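Local coordinates for protein DNA polymerase (Bacillus phage phi29, PDB 2PY5) that replicates the phage genome by protein-primed, strand-displacing DNA synthesis with high processivity and fidelity, and proofreads through a 3'-5' exonuclease, at residues M533-K536 against I537-E540; E293-E296 against G297-P300; I202-K205 against K206-V210. The protein carries 2 engineered substitutions. All blocks are in the same frame, centred on the assembly; numbering follows the deposited sequence.

Each of the three contacts is local, a single uninterrupted run of chain folding back on itself, and no two of them share a helix or strand. Contacts 1 and 3 both start a helix with a threonine N-cap, yet they lie on opposite sides of the chain's centre, their own centres about 47 Å apart. Contact 1 is partly buried: M533 and I537 turn into apolar packing, while lysines line the outside. Contact 3 sits at the surface, mostly lysine and threonine, with F207 as its buried residue. Contact 2, also partly buried, has no helix; a beta turn after strand 283-294, closed by one backbone bond, holds a 1,2-ethanediol on its polar atoms.

Contact 1 of 3, residues M533-K536 against I537-E540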
loop_
_atom_site.group_PDB
_atom_site.type_symbol
_atom_site.label_atom_id
_atom_site.label_comp_id
_atom_site.label_asym_id
_atom_site.label_seq_id
_atom_site.Cartn_x
_atom_site.Cartn_y
_atom_site.Cartn_z
ATOM N N MET F 533 -2.525 -13.337 6.691
ATOM C CA MET F 533 -2.191 -14.022 7.931
ATOM C C MET F 533 -1.567 -13.007 8.877
ATOM O O MET F 533 -0.642 -12.289 8.498
ATOM C CB MET F 533 -1.225 -15.185 7.659
ATOM C CG MET F 533 -1.025 -16.103 8.823
ATOM S SD MET F 533 0.092 -17.468 8.464
ATOM C CE MET F 533 -0.999 -18.635 7.648
ATOM N N THR F 534 -2.092 -12.923 10.094
ATOM C CA THR F 534 -1.545 -12.004 11.094
ATOM C C THR F 534 -0.285 -12.612 11.686
ATOM O O THR F 534 -0.023 -13.795 11.497
ATOM C CB THR F 534 -2.520 -11.757 12.244
ATOM O OG1 THR F 534 -2.666 -12.965 12.998
ATOM C CG2 THR F 534 -3.886 -11.300 11.717
ATOM N N ASP F 535 0.483 -11.810 12.418
ATOM C CA ASP F 535 1.709 -12.298 13.057
ATOM C C ASP F 535 1.430 -13.364 14.118
ATOM O O ASP F 535 2.183 -14.323 14.238
ATOM C CB ASP F 535 2.516 -11.144 13.676
ATOM C CG ASP F 535 3.156 -10.248 12.632
ATOM O OD1 ASP F 535 3.507 -10.740 11.535
ATOM O OD2 ASP F 535 3.320 -9.041 12.915
ATOM N N LYS F 536 0.348 -13.203 14.883
ATOM C CA LYS F 536 -0.002 -14.200 15.895
ATOM C C LYS F 536 -0.278 -15.567 15.255
ATOM O O LYS F 536 0.077 -16.600 15.817
ATOM C CB LYS F 536 -1.225 -13.763 16.721
ATOM C CG LYS F 536 -1.441 -14.635 17.958
ATOM C CD LYS F 536 -2.662 -14.253 18.778
ATOM C CE LYS F 536 -2.650 -15.000 20.117
ATOM N NZ LYS F 536 -3.995 -15.086 20.760
ATOM N N ILE F 537 -0.932 -15.564 14.098
ATOM C CA ILE F 537 -1.216 -16.807 13.379
ATOM C C ILE F 537 0.086 -17.388 12.798
ATOM O O ILE F 537 0.301 -18.590 12.850
ATOM C CB ILE F 537 -2.262 -16.606 12.260
ATOM C CG1 ILE F 537 -3.616 -16.211 12.869
ATOM C CG2 ILE F 537 -2.423 -17.885 11.442
ATOM C CD1 ILE F 537 -4.676 -15.850 11.855
ATOM N N LYS F 538 0.957 -16.517 12.295
ATOM C CA LYS F 538 2.283 -16.939 11.805
ATOM C C LYS F 538 3.116 -17.710 12.855
ATOM O O LYS F 538 3.849 -18.650 12.515
ATOM C CB LYS F 538 3.062 -15.726 11.276
ATOM C CG LYS F 538 2.566 -15.226 9.926
ATOM C CD LYS F 538 3.438 -14.098 9.362
ATOM C CE LYS F 538 3.136 -13.872 7.879
ATOM N NZ LYS F 538 3.900 -12.740 7.287
ATOM N N LYS F 539 2.985 -17.331 14.126
ATOM C CA LYS F 539 3.615 -18.060 15.229
ATOM C C LYS F 539 3.185 -19.536 15.320
ATOM O O LYS F 539 3.936 -20.375 15.809
ATOM C CB LYS F 539 3.324 -17.366 16.569
ATOM C CG LYS F 539 4.067 -17.997 17.735
ATOM C CD LYS F 539 3.945 -17.235 19.029
ATOM C CE LYS F 539 4.909 -17.822 20.052
ATOM N NZ LYS F 539 4.680 -17.310 21.428
ATOM N N GLU F 540 1.985 -19.840 14.837
ATOM C CA GLU F 540 1.428 -21.198 14.917
ATOM C C GLU F 540 1.960 -22.115 13.819
ATOM O O GLU F 540 1.862 -23.344 13.918
ATOM C CB GLU F 540 -0.104 -21.151 14.802
ATOM C CG GLU F 540 -0.814 -20.135 15.711
ATOM C CD GLU F 540 -1.191 -20.700 17.068
ATOM O OE1 GLU F 540 -1.421 -21.918 17.174
ATOM O OE2 GLU F 540 -1.278 -19.913 18.030
HETATM O O HOH W 1 0.039 -17.606 18.198
#
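T534 N-caps the short helix 535-538, and I537, three residues on, packs against both this cap and M533. The capping bond from I537 N to T534 OG1 is weak at 3.3 Å, although nearly straight at the hydrogen (160°). T534 OG1 is brought there by a chi1 of 68°, which sets the hydroxyl between its own backbone N and carbonyl carbon, facing the first turn.

The I537 side chain can be followed outward. Its CB touches both T534 O and M533 CG. From there the branches part: CG2, on the M533 side, lies 3.5 Å from M533 CG, a tight carbon pair, and also borders the sulfur. CG1 takes the other side, 3.4 Å from T534 OG1, and CD1 at the tip still borders that hydroxyl. Beyond the segments, M554, F550 and F572 also pack on I537.

K538 runs past the same methionine, its CG 3.6 Å from M533 SD, and its N gives the first regular helical bond, 3.0 Å to T534 O. The extended lysine chain ends in a weak bond from NZ to V528 O, close to K529, which stabilises the primer terminus at the polymerization site. This is consistent with a place in the thumb subdomain, next to the primer-holding K529.

On the outer side, E540 OE1 forms a salt bridge with R552, while its OE2 uses solvent: one water donates to K536 O at 2.6 Å and to E540 OE2 at 2.7 Å.

Contact 2 of 3, residues E293-E296 against G297-P300; sequences ELKE and GYIP. With EDO (1,2-ethanediol), chain J.
K295 O accepts the backbone N-H of Y298 at 3.2 Å, with the donor 37° out of the carbonyl plane, above it rather than on a lone pair. A 1,2-ethanediol, probably from the crystallisation liquor, sits beside this bond. Its O1 has K295 O and Y298 O as possible acceptors for one proton, and it receives weak bonds from both G297 N and Y298 N. G297 N makes a shorter bond, 2.8 Å, to a water, which also donates to E296 OE1. At the other end of the diol, O2 bonds weakly to E296 OE2.

L294 reaches across the mouth of the turn. Its methyls make the apolar contacts, CD2 lying 4.0 Å from P300 CD and CD1 4.2 Å from Y298 CB; CD2 also approaches Y298 O at 3.3 Å. K295 CB meets the Y298 ring obliquely, 3.7 Å from Y298 CD1. The polar ends of these last two side chains converge on E338, K295 NZ bonding to its backbone O and Y298 OH to its carboxylate, and a second water links NZ with OH.

E296 is extended (phi/psi -62/138°), and G297 follows with a positive phi (89/3°) that would bring any side chain into collision with E296 O. This pair makes the turn from K295 to Y298 a type II beta turn, here leading the chain out of the antiparallel sheet of strand 283-294.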
loop_
_atom_site.group_PDB
_atom_site.type_symbol
_atom_site.label_atom_id
_atom_site.label_comp_id
_atom_site.label_asym_id
_atom_site.label_seq_id
_atom_site.Cartn_x
_atom_site.Cartn_y
_atom_site.Cartn_z
ATOM N N GLU F 293 -4.329 -19.226 -26.110
ATOM C CA GLU F 293 -3.869 -20.469 -25.497
ATOM C C GLU F 293 -2.375 -20.337 -25.224
ATOM O O GLU F 293 -1.602 -20.002 -26.124
ATOM C CB GLU F 293 -4.140 -21.678 -26.399
ATOM C CG GLU F 293 -4.629 -22.911 -25.634
ATOM C CD GLU F 293 -6.131 -22.897 -25.351
ATOM O OE1 GLU F 293 -6.919 -22.239 -26.079
ATOM O OE2 GLU F 293 -6.534 -23.570 -24.391
ATOM N N LEU F 294 -1.978 -20.573 -23.977
ATOM C CA LEU F 294 -0.574 -20.434 -23.576
ATOM C C LEU F 294 0.309 -21.383 -24.368
ATOM O O LEU F 294 -0.048 -22.555 -24.539
ATOM C CB LEU F 294 -0.446 -20.740 -22.092
ATOM C CG LEU F 294 0.926 -20.589 -21.447
ATOM C CD1 LEU F 294 1.348 -19.115 -21.461
ATOM C CD2 LEU F 294 0.884 -21.149 -20.041
ATOM N N LYS F 295 1.447 -20.892 -24.850
ATOM C CA LYS F 295 2.430 -21.735 -25.543
ATOM C C LYS F 295 3.147 -22.640 -24.556
ATOM O O LYS F 295 3.438 -22.235 -23.427
ATOM C CB LYS F 295 3.437 -20.870 -26.291
ATOM C CG LYS F 295 2.876 -20.170 -27.479
ATOM C CD LYS F 295 3.920 -19.299 -28.115
ATOM C CE LYS F 295 3.324 -18.442 -29.186
ATOM N NZ LYS F 295 4.292 -17.456 -29.742
ATOM N N GLU F 296 3.445 -23.870 -24.967
ATOM C CA GLU F 296 4.181 -24.771 -24.086
ATOM C C GLU F 296 5.558 -24.143 -23.817
ATOM O O GLU F 296 6.165 -23.520 -24.699
ATOM C CB GLU F 296 4.298 -26.189 -24.677
ATOM C CG GLU F 296 2.935 -26.939 -24.906
ATOM C CD GLU F 296 2.187 -27.324 -23.609
ATOM O OE1 GLU F 296 2.758 -28.065 -22.783
ATOM O OE2 GLU F 296 1.011 -26.890 -23.427
ATOM N N GLY F 297 6.001 -24.217 -22.570
ATOM C CA GLY F 297 7.291 -23.664 -22.188
ATOM C C GLY F 297 7.289 -22.209 -21.755
ATOM O O GLY F 297 8.344 -21.647 -21.477
ATOM N N TYR F 298 6.104 -21.601 -21.704
ATOM C CA TYR F 298 5.978 -20.188 -21.380
ATOM C C TYR F 298 5.123 -19.958 -20.120
ATOM O O TYR F 298 4.157 -20.698 -19.834
ATOM C CB TYR F 298 5.373 -19.437 -22.560
ATOM C CG TYR F 298 6.375 -18.978 -23.611
ATOM C CD1 TYR F 298 6.590 -19.711 -24.780
ATOM C CD2 TYR F 298 7.085 -17.808 -23.441
ATOM C CE1 TYR F 298 7.514 -19.252 -25.753
ATOM C CE2 TYR F 298 8.001 -17.350 -24.400
ATOM C CZ TYR F 298 8.195 -18.067 -25.551
ATOM O OH TYR F 298 9.103 -17.595 -26.495
ATOM N N ILE F 299 5.529 -18.949 -19.373
ATOM C CA ILE F 299 4.803 -18.473 -18.197
ATOM C C ILE F 299 3.577 -17.690 -18.651
ATOM O O ILE F 299 3.664 -16.849 -19.549
ATOM C CB ILE F 299 5.714 -17.537 -17.354
ATOM C CG1 ILE F 299 6.917 -18.295 -16.807
ATOM C CG2 ILE F 299 4.929 -16.853 -16.213
ATOM C CD1 ILE F 299 7.959 -17.358 -16.142
ATOM N N PRO F 300 2.415 -17.924 -18.013
ATOM C CA PRO F 300 1.255 -17.124 -18.353
ATOM C C PRO F 300 1.338 -15.695 -17.842
ATOM O O PRO F 300 1.889 -15.445 -16.764
ATOM C CB PRO F 300 0.109 -17.870 -17.656
ATOM C CG PRO F 300 0.757 -18.422 -16.446
ATOM C CD PRO F 300 2.113 -18.880 -16.927
HETATM C C1 EDO J . 2.544 -24.309 -19.861
HETATM O O1 EDO J . 3.630 -23.633 -20.513
HETATM C C2 EDO J . 1.757 -25.140 -20.869
HETATM O O2 EDO J . 0.823 -24.335 -21.607
HETATM O O HOH W 2 6.915 -17.034 -28.894
HETATM O O HOH W 3 4.796 -26.530 -21.481
#

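Contact 3 of 3, residues I202-K205 against K206-V210. With EDO (1,2-ethanediol), chain M.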
loop_
_atom_site.group_PDB
_atom_site.type_symbol
_atom_site.label_atom_id
_atom_site.label_comp_id
_atom_site.label_asym_id
_atom_site.label_seq_id
_atom_site.Cartn_x
_atom_site.Cartn_y
_atom_site.Cartn_z
ATOM N N ILE F 202 10.919 19.134 -11.222
ATOM C CA ILE F 202 10.774 19.322 -12.676
ATOM C C ILE F 202 10.160 20.672 -13.037
ATOM O O ILE F 202 10.304 21.114 -14.176
ATOM C CB ILE F 202 10.025 18.144 -13.356
ATOM C CG1 ILE F 202 8.524 18.195 -13.103
ATOM C CG2 ILE F 202 10.623 16.829 -12.901
ATOM C CD1 ILE F 202 7.720 17.523 -14.246
ATOM N N THR F 203 9.567 21.343 -12.034
ATOM C CA THR F 203 8.798 22.600 -12.128
ATOM C C THR F 203 7.377 22.368 -12.584
ATOM O O THR F 203 7.125 21.524 -13.445
ATOM C CB THR F 203 9.434 23.705 -13.032
ATOM O OG1 THR F 203 9.208 23.403 -14.426
ATOM C CG2 THR F 203 10.918 23.865 -12.744
ATOM N N THR F 204 6.445 23.114 -11.995
ATOM C CA THR F 204 5.043 23.034 -12.370
ATOM C C THR F 204 4.834 23.411 -13.842
ATOM O O THR F 204 4.024 22.804 -14.509
ATOM C CB THR F 204 4.164 23.917 -11.446
ATOM O OG1 THR F 204 4.103 23.325 -10.146
ATOM C CG2 THR F 204 2.765 24.049 -11.996
ATOM N N LYS F 205 5.585 24.394 -14.340
ATOM C CA LYS F 205 5.516 24.786 -15.749
ATOM C C LYS F 205 5.741 23.569 -16.651
ATOM O O LYS F 205 4.939 23.302 -17.559
ATOM C CB LYS F 205 6.561 25.864 -16.054
ATOM C CG LYS F 205 6.536 26.382 -17.480
ATOM C CD LYS F 205 7.506 27.549 -17.652
ATOM C CE LYS F 205 7.470 28.102 -19.073
ATOM N NZ LYS F 205 6.163 28.737 -19.415
ATOM N N LYS F 206 6.822 22.834 -16.403
ATOM C CA LYS F 206 7.111 21.648 -17.211
ATOM C C LYS F 206 6.060 20.574 -16.983
ATOM O O LYS F 206 5.598 19.948 -17.935
ATOM C CB LYS F 206 8.500 21.079 -16.915
ATOM C CG LYS F 206 8.865 19.868 -17.801
ATOM C CD LYS F 206 10.332 19.459 -17.719
ATOM C CE LYS F 206 10.610 18.218 -18.572
ATOM N NZ LYS F 206 11.962 17.614 -18.275
ATOM N N PHE F 207 5.686 20.353 -15.726
ATOM C CA PHE F 207 4.695 19.312 -15.401
ATOM C C PHE F 207 3.419 19.511 -16.233
ATOM O O PHE F 207 2.908 18.568 -16.824
ATOM C CB PHE F 207 4.364 19.322 -13.901
ATOM C CG PHE F 207 3.552 18.156 -13.463
ATOM C CD1 PHE F 207 4.152 17.066 -12.847
ATOM C CD2 PHE F 207 2.176 18.123 -13.677
ATOM C CE1 PHE F 207 3.386 15.965 -12.444
ATOM C CE2 PHE F 207 1.425 17.018 -13.291
ATOM C CZ PHE F 207 2.036 15.945 -12.685
ATOM N N LYS F 208 2.916 20.748 -16.281
ATOM C CA LYS F 208 1.691 21.053 -17.013
ATOM C C LYS F 208 1.835 20.820 -18.518
ATOM O O LYS F 208 0.885 20.414 -19.191
ATOM C CB LYS F 208 1.276 22.505 -16.765
ATOM C CG LYS F 208 0.837 22.783 -15.347
ATOM C CD LYS F 208 0.590 24.267 -15.173
ATOM C CE LYS F 208 0.041 24.590 -13.815
ATOM N NZ LYS F 208 0.309 26.025 -13.486
ATOM N N LYS F 209 3.024 21.066 -19.031
ATOM C CA LYS F 209 3.289 20.929 -20.460
ATOM C C LYS F 209 3.352 19.461 -20.844
ATOM O O LYS F 209 2.760 19.049 -21.855
ATOM C CB LYS F 209 4.598 21.627 -20.810
ATOM C CG LYS F 209 4.889 21.718 -22.298
ATOM C CD LYS F 209 6.039 22.668 -22.552
ATOM C CE LYS F 209 6.281 22.898 -24.037
ATOM N NZ LYS F 209 7.206 24.057 -24.252
ATOM N N VAL F 210 4.052 18.664 -20.040
ATOM C CA VAL F 210 4.302 17.262 -20.389
ATOM C C VAL F 210 3.242 16.290 -19.868
ATOM O O VAL F 210 3.100 15.193 -20.415
ATOM C CB VAL F 210 5.719 16.776 -19.997
ATOM C CG1 VAL F 210 6.786 17.752 -20.546
ATOM C CG2 VAL F 210 5.860 16.565 -18.531
HETATM C C1 EDO M . -2.195 21.129 -17.162
HETATM O O1 EDO M . -1.542 21.056 -18.438
HETATM C C2 EDO M . -2.309 19.742 -16.529
HETATM O O2 EDO M . -1.080 19.280 -15.962
#
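T203 and K206 set their side chains at about a right angle, with T203 OG1 3.5 Å from K206 CB. Two bonds grip this hydroxyl. It donates to I202 O at 2.6 Å, in the carbonyl plane and on a lone pair, and accepts from K206 N at 3.2 Å. A chi1 of 77° holds OG1 between the backbone N and carbonyl carbon of T203, within range of both partners. The carbonyl of T203 is used as well: F207 N donates to T203 O at 2.9 Å.

I202 brings its terminal methyl, CD1, against the backbone of F207. This CD1 lies 3.7 Å from F207 CA and meets the ring obliquely. The ring itself turns away toward helix 190-202, where K199 makes a cation-pi contact, and F211 meets it edge to face.

On the solvent side, T204 and K208 slant across one another. T204 CG2 presses on K208 CE at 3.3 Å, tighter than usual for two carbons, while the lysine's CG lies equally near T204 O. A 1,2-ethanediol, probably from the crystallisation liquor, donates from O1 to K208 O at 2.6 Å; its O2 lies near the plane of the F207 ring, at the edge.

T203 leaves helix 190-202 with a positive phi of 81° and at once N-caps helix 204-210. This is a junction of two consecutive helices, with T203 the first residue past one and the N-cap of the next, in the region involved in DNA binding, in coordinating synthesis with degradation and in terminal-protein interaction.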